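1-deoxy-D-xylulose 5-phosphate reductoisomerase (Zymomonas mobilis, PDB 1R0K) catalyses the NADPH-dependent rearrangement and reduction of 1-deoxy-D-xylulose 5-phosphate to 2-C-methyl-D-erythritol 4-phosphate in non-mevalonate isoprenoid biosynthesis, using a divalent metal ion. Local coordinates at the interface of chains A and B. Residues are numbered along the deposited sequence; one frame, centred on the assembly and turned at random. Chains: chain A/B, 1-deoxy-D-xylulose 5-phosphate reductoisomerase.

The interface of chains A and B. Residues chain A 170, 255, 257; chain B 261-262, 286-287, 289.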
loop_
_atom_site.group_PDB
_atom_site.type_symbol
_atom_site.label_atom_id
_atom_site.label_comp_id
_atom_site.label_asym_id
_atom_site.label_seq_id
_atom_site.Cartn_x
_atom_site.Cartn_y
_atom_site.Cartn_z
ATOM N N ARG A 170 -4.443 -9.903 -8.776
ATOM C CA ARG A 170 -4.658 -10.852 -7.693
ATOM C C ARG A 170 -4.796 -10.139 -6.360
ATOM O O ARG A 170 -4.301 -9.026 -6.182
ATOM C CB ARG A 170 -3.503 -11.856 -7.594
ATOM C CG ARG A 170 -2.175 -11.237 -7.209
ATOM C CD ARG A 170 -1.138 -12.282 -6.778
ATOM N NE ARG A 170 0.192 -11.680 -6.794
ATOM C CZ ARG A 170 1.292 -12.211 -6.269
ATOM N NH1 ARG A 170 1.260 -13.389 -5.658
ATOM N NH2 ARG A 170 2.434 -11.546 -6.357
ATOM N N GLY A 255 2.085 -4.753 -12.182
ATOM C CA GLY A 255 3.035 -5.458 -11.340
ATOM C C GLY A 255 3.162 -4.880 -9.942
ATOM O O GLY A 255 3.764 -5.487 -9.062
ATOM N N ILE A 257 2.354 -4.003 -6.238
ATOM C CA ILE A 257 1.594 -4.651 -5.174
ATOM C C ILE A 257 1.407 -3.660 -4.032
ATOM O O ILE A 257 2.381 -3.163 -3.458
ATOM C CB ILE A 257 2.323 -5.902 -4.631
ATOM C CG1 ILE A 257 2.546 -6.908 -5.762
ATOM C CG2 ILE A 257 1.503 -6.539 -3.506
ATOM C CD1 ILE A 257 3.385 -8.127 -5.357
ATOM N N ILE B 261 5.034 -2.862 -2.968
ATOM C CA ILE B 261 5.932 -4.007 -3.039
ATOM C C ILE B 261 5.940 -4.578 -4.451
ATOM O O ILE B 261 4.970 -4.431 -5.186
ATOM C CB ILE B 261 5.450 -5.111 -2.054
ATOM C CG1 ILE B 261 5.226 -4.501 -0.666
ATOM C CG2 ILE B 261 6.469 -6.245 -1.982
ATOM C CD1 ILE B 261 4.633 -5.458 0.350
ATOM N N GLY B 262 7.032 -5.226 -4.837
ATOM C CA GLY B 262 7.062 -5.824 -6.162
ATOM C C GLY B 262 8.426 -6.273 -6.627
ATOM O O GLY B 262 9.403 -6.161 -5.894
ATOM N N SER B 286 5.378 -10.815 -11.352
ATOM C CA SER B 286 4.613 -10.746 -10.113
ATOM C C SER B 286 5.470 -11.328 -8.995
ATOM O O SER B 286 5.899 -12.481 -9.071
ATOM C CB SER B 286 3.324 -11.559 -10.230
ATOM O OG SER B 286 2.458 -11.010 -11.200
ATOM N N LEU B 287 5.714 -10.536 -7.956
ATOM C CA LEU B 287 6.539 -10.999 -6.851
ATOM C C LEU B 287 5.978 -12.279 -6.227
ATOM O O LEU B 287 4.814 -12.338 -5.835
ATOM C CB LEU B 287 6.665 -9.907 -5.782
ATOM C CG LEU B 287 7.595 -10.241 -4.608
ATOM C CD1 LEU B 287 9.034 -10.332 -5.105
ATOM C CD2 LEU B 287 7.474 -9.173 -3.527
ATOM N N PHE B 289 6.005 -14.327 -3.199
ATOM C CA PHE B 289 6.364 -14.275 -1.784
ATOM C C PHE B 289 6.816 -15.613 -1.199
ATOM O O PHE B 289 7.621 -15.647 -0.263
ATOM C CB PHE B 289 5.192 -13.746 -0.955
ATOM C CG PHE B 289 4.858 -12.304 -1.221
ATOM C CD1 PHE B 289 3.991 -11.952 -2.250
ATOM C CD2 PHE B 289 5.414 -11.294 -0.435
ATOM C CE1 PHE B 289 3.680 -10.612 -2.494
ATOM C CE2 PHE B 289 5.110 -9.957 -0.672
ATOM C CZ PHE B 289 4.242 -9.617 -1.700
HETATM O O HOH W 1 5.481 -7.594 -8.834
#
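A:Ile257 and B:Ile261 pair as an antiparallel beta bridge, joining strand 257-261 of one subunit to the same strand of the other across the two-fold axis of the homodimer. The contact illustrates how strand pairing across a dimer can be reinforced by apolar side-chain packing and by an arginine from a separate strand, 170-175. The backbone nitrogen of B:Ile261 donates to O of A:Ile257 at 2.7 Å, and A:Ile257 N returns a bond to B:Ile261 O at 2.9 Å; by symmetry the pair recurs with the chains exchanged.

The tightly packed part lies just beyond this bridge. A:Ile257 has CG1 beside its backbone N (chi1 -59°) and its chain extended to CD1, which carries the terminal methyl away from the bridge toward B:Leu287 and B:Phe289. There CD1 lies 3.8 Å from B:Leu287 CB, the two side chains running roughly perpendicular, while the ring of B:Phe289 approaches from the opposite direction and offers its CE1 and CZ carbons. Within chain B, CD2 of B:Leu287 rests over one face of that ring near its rim, 3.7 Å above the plane, which probably helps to steady the ring whose rim the isoleucine methyl touches.

Polar contacts reach around this apolar group. A:Arg170, extended from CG to NE, brings its NH2 to the backbone O of B:Leu287 at 2.6 Å; the oxygen sits at the guanidinium edge, in its plane, though the donor is tilted 21° from the carbonyl plane. A methionine at A:Arg170 would probably leave that carbonyl without its cross-subunit donor and the segment before helix 289-292 less firmly held.

The looser side is hydrated. A:Gly255 and B:Leu287 do not meet directly; water 1 bridges them, its oxygen 2.7 Å from A:Gly255 O and 3.1 Å from B:Leu287 N.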